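Local structure of BMC domain protein (Clostridiales bacterium 1_7_47FAA, 4OLO) at residues Met42-Cys47 against Lys92-Ala97; Ala49-Lys54 against Met87-Lys92; Leu74-Phe77 against Ser82-Ala85. The protein is a hexameric bacterial microcompartment shell protein with an iron-sulfur cluster binding site, probably serving electron transport. All blocks are in the same frame, centred on the assembly; numbering follows the deposited sequence.

Contact 1: Met42-Cys47 against Lys92-Ala97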
loop_
_atom_site.group_PDB
_atom_site.type_symbol
_atom_site.label_atom_id
_atom_site.label_comp_id
_atom_site.label_asym_id
_atom_site.label_seq_id
_atom_site.Cartn_x
_atom_site.Cartn_y
_atom_site.Cartn_z
ATOM N N MET B 42 -8.582 9.699 -4.593
ATOM C CA MET B 42 -8.189 11.099 -4.491
ATOM C C MET B 42 -8.871 12.049 -5.460
ATOM O O MET B 42 -9.308 13.120 -5.040
ATOM C CB MET B 42 -6.678 11.299 -4.464
ATOM C CG MET B 42 -6.298 12.534 -3.680
ATOM S SD MET B 42 -4.643 13.087 -4.107
ATOM C CE MET B 42 -3.687 12.483 -2.664
ATOM N N ILE B 43 -8.985 11.655 -6.739
ATOM C CA ILE B 43 -9.623 12.475 -7.776
ATOM C C ILE B 43 -11.070 12.841 -7.369
ATOM O O ILE B 43 -11.449 13.994 -7.465
ATOM C CB ILE B 43 -9.482 11.786 -9.169
ATOM C CG1 ILE B 43 -9.846 12.728 -10.322
ATOM C CG2 ILE B 43 -10.220 10.433 -9.232
ATOM C CD1 ILE B 43 -9.363 12.311 -11.637
ATOM N N GLU B 44 -11.830 11.864 -6.845
ATOM C CA GLU B 44 -13.209 12.016 -6.381
ATOM C C GLU B 44 -13.275 12.971 -5.183
ATOM O O GLU B 44 -14.179 13.818 -5.119
ATOM C CB GLU B 44 -13.783 10.662 -5.939
ATOM C CG GLU B 44 -13.532 9.497 -6.862
ATOM C CD GLU B 44 -14.283 8.269 -6.410
ATOM O OE1 GLU B 44 -13.850 7.590 -5.452
ATOM O OE2 GLU B 44 -15.333 7.994 -7.025
ATOM N N MET B 45 -12.337 12.797 -4.206
ATOM C CA MET B 45 -12.216 13.599 -2.988
ATOM C C MET B 45 -11.869 15.073 -3.272
ATOM O O MET B 45 -12.417 15.945 -2.588
ATOM C CB MET B 45 -11.222 12.975 -1.983
ATOM C CG MET B 45 -11.778 11.759 -1.218
ATOM S SD MET B 45 -10.783 11.078 0.169
ATOM C CE MET B 45 -9.157 10.798 -0.619
ATOM N N VAL B 46 -10.976 15.353 -4.265
ATOM C CA VAL B 46 -10.569 16.716 -4.651
ATOM C C VAL B 46 -11.802 17.429 -5.250
ATOM O O VAL B 46 -12.051 18.589 -4.918
ATOM C CB VAL B 46 -9.316 16.757 -5.589
ATOM C CG1 VAL B 46 -9.033 18.168 -6.083
ATOM C CG2 VAL B 46 -8.085 16.195 -4.892
ATOM N N CYS B 47 -12.611 16.696 -6.043
ATOM C CA CYS B 47 -13.849 17.204 -6.631
ATOM C C CYS B 47 -14.869 17.538 -5.552
ATOM O O CYS B 47 -15.472 18.617 -5.591
ATOM C CB CYS B 47 -14.410 16.216 -7.647
ATOM S SG CYS B 47 -13.440 16.119 -9.162
ATOM N N LYS B 92 -24.936 14.464 -5.096
ATOM C CA LYS B 92 -25.666 14.851 -6.305
ATOM C C LYS B 92 -24.693 15.118 -7.462
ATOM O O LYS B 92 -24.920 14.626 -8.567
ATOM C CB LYS B 92 -26.561 16.070 -6.028
ATOM C CG LYS B 92 -27.426 16.541 -7.191
ATOM C CD LYS B 92 -28.099 17.878 -6.863
ATOM C CE LYS B 92 -28.912 18.417 -8.008
ATOM N NZ LYS B 92 -29.772 19.547 -7.571
ATOM N N LYS B 93 -23.602 15.858 -7.205
ATOM C CA LYS B 93 -22.600 16.160 -8.221
ATOM C C LYS B 93 -21.822 14.918 -8.627
ATOM O O LYS B 93 -21.440 14.787 -9.788
ATOM C CB LYS B 93 -21.667 17.281 -7.756
ATOM C CG LYS B 93 -22.372 18.633 -7.594
ATOM C CD LYS B 93 -22.044 19.607 -8.692
ATOM C CE LYS B 93 -22.684 20.964 -8.462
ATOM N NZ LYS B 93 -22.356 21.949 -9.527
ATOM N N GLU B 94 -21.643 13.974 -7.690
ATOM C CA GLU B 94 -20.931 12.723 -7.951
ATOM C C GLU B 94 -21.657 11.813 -8.926
ATOM O O GLU B 94 -21.008 11.242 -9.797
ATOM C CB GLU B 94 -20.531 11.997 -6.655
ATOM C CG GLU B 94 -19.508 10.878 -6.838
ATOM C CD GLU B 94 -18.218 11.137 -7.614
ATOM O OE1 GLU B 94 -17.667 10.159 -8.177
ATOM O OE2 GLU B 94 -17.761 12.304 -7.674
ATOM N N THR B 95 -22.994 11.712 -8.819
ATOM C CA THR B 95 -23.795 10.864 -9.712
ATOM C C THR B 95 -23.670 11.284 -11.190
ATOM O O THR B 95 -23.576 10.401 -12.057
ATOM C CB THR B 95 -25.191 10.544 -9.155
ATOM O OG1 THR B 95 -26.021 11.699 -9.274
ATOM C CG2 THR B 95 -25.142 10.039 -7.700
ATOM N N GLU B 96 -23.526 12.623 -11.450
ATOM C CA GLU B 96 -23.272 13.260 -12.756
ATOM C C GLU B 96 -24.073 12.662 -13.948
ATOM O O GLU B 96 -23.500 12.354 -15.008
ATOM C CB GLU B 96 -21.737 13.370 -13.039
ATOM C CG GLU B 96 -21.002 12.041 -13.256
ATOM C CD GLU B 96 -19.490 11.990 -13.117
ATOM O OE1 GLU B 96 -18.888 12.987 -12.658
ATOM O OE2 GLU B 96 -18.909 10.931 -13.447
ATOM N N ALA B 97 -25.402 12.488 -13.765
ATOM C CA ALA B 97 -26.247 11.948 -14.833
ATOM C C ALA B 97 -26.688 13.102 -15.749
ATOM O O ALA B 97 -27.859 13.496 -15.767
ATOM C CB ALA B 97 -27.442 11.200 -14.248
HETATM O O HOH W 1 -16.676 13.794 -6.019
#
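The carboxylates of E44 and E94 stand almost perpendicular, their planes 81° apart, with one oxygen of each brought together: E44 OE2 lies 3.4 Å from E94 OE1. E44 OE2 does not sit in the plane of the E94 carboxylate but well above it, and a water hangs over the same face. Two acceptors cannot bond to each other, so this is an approach of like charges, and arginines probably offset it: E44 OE2 has a salt bridge to R41, and E94 OE2 has one to R4 of the second subunit.

The real link between the helices is that water. It donates to the backbone oxygen E44 O at 2.7 Å and to E94 OE2 at 2.5 Å, the latter a short value whose exact length should not be leaned on. E94 OE2 thus serves the water as well as R4 of the second subunit.

The side chains arrive at about a right angle. E44 runs out extended, while E94 leaves its helix with CG opposite the backbone N (chi1 -166°) and then turns about the CB-CG bond (chi2 51°), which brings its carboxylate round to meet E44. Both glutamate side chains also touch M1.

Only 82 Å² is buried here, and the CA atoms of E44 and E94 stay 7.9 Å apart. The contact joins the start of helix 42-53 to the last turn of helix 80-95, just before E96 leaves helical geometry with a positive phi. Strands of the second subunit close in alongside: I6 there packs on V46, R4 on C47, and Q39 accepts a hydrogen bond from I43 N.

Contact 2: Ala49-Lys54 against Met87-Lys92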
loop_
_atom_site.group_PDB
_atom_site.type_symbol
_atom_site.label_atom_id
_atom_site.label_comp_id
_atom_site.label_asym_id
_atom_site.label_seq_id
_atom_site.Cartn_x
_atom_site.Cartn_y
_atom_site.Cartn_z
ATOM N N ALA B 49 -14.194 18.096 -2.333
ATOM C CA ALA B 49 -13.610 19.200 -1.545
ATOM C C ALA B 49 -14.031 20.519 -2.132
ATOM O O ALA B 49 -14.371 21.416 -1.371
ATOM C CB ALA B 49 -12.087 19.099 -1.515
ATOM N N ASP B 50 -14.069 20.628 -3.485
ATOM C CA ASP B 50 -14.479 21.868 -4.147
ATOM C C ASP B 50 -15.937 22.227 -3.888
ATOM O O ASP B 50 -16.236 23.391 -3.652
ATOM C CB ASP B 50 -14.162 21.849 -5.646
ATOM C CG ASP B 50 -14.247 23.232 -6.263
ATOM O OD1 ASP B 50 -13.401 24.086 -5.921
ATOM O OD2 ASP B 50 -15.165 23.460 -7.089
ATOM N N VAL B 51 -16.839 21.226 -3.911
ATOM C CA VAL B 51 -18.268 21.414 -3.634
ATOM C C VAL B 51 -18.440 21.880 -2.184
ATOM O O VAL B 51 -19.116 22.881 -1.936
ATOM C CB VAL B 51 -19.106 20.145 -3.951
ATOM C CG1 VAL B 51 -20.591 20.379 -3.605
ATOM C CG2 VAL B 51 -18.937 19.730 -5.413
ATOM N N ALA B 52 -17.748 21.212 -1.260
ATOM C CA ALA B 52 -17.755 21.533 0.169
ATOM C C ALA B 52 -17.203 22.954 0.451
ATOM O O ALA B 52 -17.759 23.669 1.301
ATOM C CB ALA B 52 -16.965 20.490 0.937
ATOM N N GLU B 53 -16.137 23.377 -0.265
ATOM C CA GLU B 53 -15.573 24.728 -0.093
ATOM C C GLU B 53 -16.552 25.819 -0.557
ATOM O O GLU B 53 -16.516 26.947 -0.063
ATOM C CB GLU B 53 -14.230 24.885 -0.829
ATOM C CG GLU B 53 -13.077 24.123 -0.195
ATOM C CD GLU B 53 -12.361 24.783 0.965
ATOM O OE1 GLU B 53 -12.799 25.871 1.406
ATOM O OE2 GLU B 53 -11.341 24.219 1.420
ATOM N N LYS B 54 -17.415 25.487 -1.513
ATOM C CA LYS B 54 -18.426 26.397 -2.067
ATOM C C LYS B 54 -19.732 26.331 -1.255
ATOM O O LYS B 54 -20.639 27.115 -1.489
ATOM C CB LYS B 54 -18.669 26.079 -3.553
ATOM C CG LYS B 54 -17.511 26.510 -4.436
ATOM C CD LYS B 54 -17.594 25.930 -5.835
ATOM C CE LYS B 54 -16.506 26.527 -6.695
ATOM N NZ LYS B 54 -16.470 25.912 -8.042
ATOM N N MET B 87 -23.149 17.537 2.115
ATOM C CA MET B 87 -23.063 16.095 1.807
ATOM C C MET B 87 -23.991 15.764 0.628
ATOM O O MET B 87 -23.559 15.078 -0.306
ATOM C CB MET B 87 -23.474 15.230 3.009
ATOM C CG MET B 87 -22.630 15.397 4.254
ATOM S SD MET B 87 -20.968 14.785 4.071
ATOM C CE MET B 87 -21.262 12.949 4.356
ATOM N N ASP B 88 -25.255 16.251 0.669
ATOM C CA ASP B 88 -26.250 16.051 -0.395
ATOM C C ASP B 88 -25.744 16.608 -1.729
ATOM O O ASP B 88 -25.896 15.953 -2.751
ATOM C CB ASP B 88 -27.595 16.738 -0.059
ATOM C CG ASP B 88 -28.424 16.144 1.078
ATOM O OD1 ASP B 88 -27.981 15.128 1.686
ATOM O OD2 ASP B 88 -29.484 16.737 1.413
ATOM N N GLU B 89 -25.159 17.807 -1.713
ATOM C CA GLU B 89 -24.610 18.460 -2.899
ATOM C C GLU B 89 -23.480 17.664 -3.520
ATOM O O GLU B 89 -23.450 17.506 -4.744
ATOM C CB GLU B 89 -24.126 19.873 -2.578
ATOM C CG GLU B 89 -24.896 20.964 -3.300
ATOM C CD GLU B 89 -25.148 20.766 -4.793
ATOM O OE1 GLU B 89 -24.180 20.862 -5.583
ATOM O OE2 GLU B 89 -26.320 20.514 -5.165
ATOM N N ILE B 90 -22.554 17.153 -2.670
ATOM C CA ILE B 90 -21.405 16.340 -3.082
ATOM C C ILE B 90 -21.896 15.068 -3.776
ATOM O O ILE B 90 -21.419 14.748 -4.866
ATOM C CB ILE B 90 -20.453 16.041 -1.899
ATOM C CG1 ILE B 90 -19.734 17.322 -1.423
ATOM C CG2 ILE B 90 -19.450 14.964 -2.286
ATOM C CD1 ILE B 90 -19.227 17.277 -0.002
ATOM N N ARG B 91 -22.863 14.373 -3.152
ATOM C CA ARG B 91 -23.444 13.139 -3.642
ATOM C C ARG B 91 -24.161 13.374 -4.980
ATOM O O ARG B 91 -23.970 12.590 -5.897
ATOM C CB ARG B 91 -24.353 12.532 -2.549
ATOM C CG ARG B 91 -25.262 11.406 -2.997
ATOM C CD ARG B 91 -24.599 10.040 -3.053
ATOM N NE ARG B 91 -25.529 9.048 -3.611
ATOM C CZ ARG B 91 -25.662 7.793 -3.181
ATOM N NH1 ARG B 91 -24.901 7.336 -2.188
ATOM N NH2 ARG B 91 -26.555 6.985 -3.740
ATOM N N LYS B 92 -24.936 14.464 -5.096
ATOM C CA LYS B 92 -25.666 14.851 -6.305
ATOM C C LYS B 92 -24.693 15.118 -7.462
ATOM O O LYS B 92 -24.920 14.626 -8.567
ATOM C CB LYS B 92 -26.561 16.070 -6.028
ATOM C CG LYS B 92 -27.426 16.541 -7.191
ATOM C CD LYS B 92 -28.099 17.878 -6.863
ATOM C CE LYS B 92 -28.912 18.417 -8.008
ATOM N NZ LYS B 92 -29.772 19.547 -7.571
#
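Two helices lying on one side of the antiparallel sheet of the BMC domain meet here. They run roughly antiparallel, 142° between the directions of the two short segments, with axes 9.1 Å apart.

V51 is at the centre. Its CG1 reaches E89 CB at 3.7 Å and I90 CG1 at 3.9 Å, while V51 CB sits 3.8 Å from the same I90 CG1. V51 and E89 cross at about a right angle, and the methyl meets the aliphatic root of the glutamate. I90 works along its length: with CG1 beside its own backbone N (chi1 -68°) and the chain then extended (chi2 157°), it passes V51 and ends with CD1 4.0 Å from A52 CB. The small A52 side chain takes that methyl on one side of the helix and packs on V60 of the sheet; I90 in turn rests on I38 and Y3.

Round the flank of the helix, polar groups take over. K54 NZ bridges to D50 OD2 at 2.9 Å, on the syn side of the carboxylate. D50 OD1 is held by T10 N and T13 OG1 of the second subunit, which ties this helix to its neighbour in the hexamer.

Both helices covering one face of four strands in the order 2-7, 34-39, 73-78, 58-63 is the ferredoxin-like layout of BMC shell proteins, here with the chain start supplying an edge strand, consistent with the circularly permuted members.

Contact 3: Leu74-Phe77 against Ser82-Ala85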
loop_
_atom_site.group_PDB
_atom_site.type_symbol
_atom_site.label_atom_id
_atom_site.label_comp_id
_atom_site.label_asym_id
_atom_site.label_seq_id
_atom_site.Cartn_x
_atom_site.Cartn_y
_atom_site.Cartn_z
ATOM N N LEU B 74 -11.956 13.096 3.571
ATOM C CA LEU B 74 -12.408 14.480 3.539
ATOM C C LEU B 74 -13.404 14.670 4.711
ATOM O O LEU B 74 -14.353 13.889 4.855
ATOM C CB LEU B 74 -13.049 14.828 2.173
ATOM C CG LEU B 74 -13.491 16.272 1.979
ATOM C CD1 LEU B 74 -12.293 17.184 1.720
ATOM C CD2 LEU B 74 -14.525 16.397 0.863
ATOM N N ALA B 75 -13.111 15.638 5.590
ATOM C CA ALA B 75 -13.937 15.965 6.751
ATOM C C ALA B 75 -14.519 17.365 6.572
ATOM O O ALA B 75 -13.808 18.289 6.164
ATOM C CB ALA B 75 -13.127 15.879 8.024
ATOM N N ILE B 76 -15.834 17.488 6.804
ATOM C CA ILE B 76 -16.662 18.695 6.662
ATOM C C ILE B 76 -17.214 18.998 8.065
ATOM O O ILE B 76 -17.895 18.157 8.653
ATOM C CB ILE B 76 -17.820 18.387 5.631
ATOM C CG1 ILE B 76 -17.353 18.153 4.191
ATOM C CG2 ILE B 76 -18.965 19.343 5.676
ATOM C CD1 ILE B 76 -16.104 18.886 3.796
ATOM N N PHE B 77 -16.946 20.182 8.582
ATOM C CA PHE B 77 -17.372 20.589 9.923
ATOM C C PHE B 77 -18.362 21.760 9.879
ATOM O O PHE B 77 -18.174 22.707 9.113
ATOM C CB PHE B 77 -16.142 21.055 10.739
ATOM C CG PHE B 77 -15.040 20.046 10.917
ATOM C CD1 PHE B 77 -14.074 19.862 9.927
ATOM C CD2 PHE B 77 -14.933 19.310 12.099
ATOM C CE1 PHE B 77 -13.047 18.932 10.096
ATOM C CE2 PHE B 77 -13.891 18.379 12.275
ATOM C CZ PHE B 77 -12.957 18.196 11.270
ATOM N N SER B 82 -26.115 22.463 7.665
ATOM C CA SER B 82 -25.091 22.863 6.681
ATOM C C SER B 82 -24.281 21.677 6.226
ATOM O O SER B 82 -24.007 21.553 5.024
ATOM C CB SER B 82 -24.174 23.931 7.259
ATOM O OG SER B 82 -24.897 25.116 7.581
ATOM N N VAL B 83 -23.896 20.795 7.178
ATOM C CA VAL B 83 -23.126 19.591 6.883
ATOM C C VAL B 83 -23.965 18.637 5.981
ATOM O O VAL B 83 -23.481 18.212 4.933
ATOM C CB VAL B 83 -22.575 18.917 8.175
ATOM C CG1 VAL B 83 -22.034 17.510 7.879
ATOM C CG2 VAL B 83 -21.498 19.783 8.809
ATOM N N GLU B 84 -25.243 18.387 6.352
ATOM C CA GLU B 84 -26.138 17.540 5.572
ATOM C C GLU B 84 -26.379 18.103 4.169
ATOM O O GLU B 84 -26.328 17.347 3.197
ATOM C CB GLU B 84 -27.453 17.311 6.300
ATOM C CG GLU B 84 -27.306 16.375 7.481
ATOM C CD GLU B 84 -28.548 16.066 8.292
ATOM O OE1 GLU B 84 -28.507 15.058 9.032
ATOM O OE2 GLU B 84 -29.555 16.805 8.189
ATOM N N ALA B 85 -26.557 19.423 4.052
ATOM C CA ALA B 85 -26.767 20.095 2.760
ATOM C C ALA B 85 -25.531 19.959 1.865
ATOM O O ALA B 85 -25.698 19.712 0.661
ATOM C CB ALA B 85 -27.112 21.559 2.969
#
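The side chains of I76 and V83 run alongside each other with opposite headings, touching through their methyl branches rather than meeting end on. I76 CG2 comes 4.1 Å from V83 CG2 and 4.2 Å from V83 CG1, so one isoleucine methyl faces both arms of the valine. Both side chains start out toward the opposite segment, but the long arm of I76 does not follow. Its CG1 lies opposite the carbonyl carbon (chi1 -67°), and the next torsion, chi2 -30°, turns CD1 away from V83 and toward helix 42-53. The short branch, CG2, is therefore the part offered to helix 80-95.

V83 also packs against the strand backbone. Its CG2 reaches F77 C at 3.9 Å and I76 O at 4.0 Å; the methyl thus rests on backbone atoms of both strand residues, as well as on a side chain. F77 itself points the other way, its ring on the side of the strand remote from V83, touching I35 and E61.

Strand 73-78 is an inner strand of the sheet, with I76 backbone-bonded to G36 and F77 to T59, and it turns almost at once into helix 80-95. The contact is the fold-back of that strand-to-helix step in the ferredoxin-like BMC domain: the first turns of the helix settle over the strand that has just ended, with the CA atoms of I76 and V83 6.5 Å apart. Near the turn, S82 OG hydrogen-bonds to D79 OD1.

I5 on edge strand 2-7 packs on V83 and E84, and E84 OE1 makes a salt bridge to K7 of that same strand. V58 and V60 flank I76 from the other direction across the sheet.

In the fold
Contacts 1 and 2 are successive meetings of helices 42-53 and 80-95, their centres about 8 Å apart; they share K92 and also touch where K93 CG comes 4.2 Å from V51 CG2. Contact 3, centred about 8 Å from contact 2 and about 15 Å from contact 1, fixes the beginning of helix 80-95 to the sheet. Helix 42-53 also links contacts 2 and 3: A52 CB packs 3.4 Å from I76 CD1, and A49 N lies 3.6 Å from L74 CD2. Contacts 1 and 2 both border the second subunit, whereas no other chain of the assembly touches the segments of contact 3. The structure is ligand-free, without a bound iron-sulfur cluster.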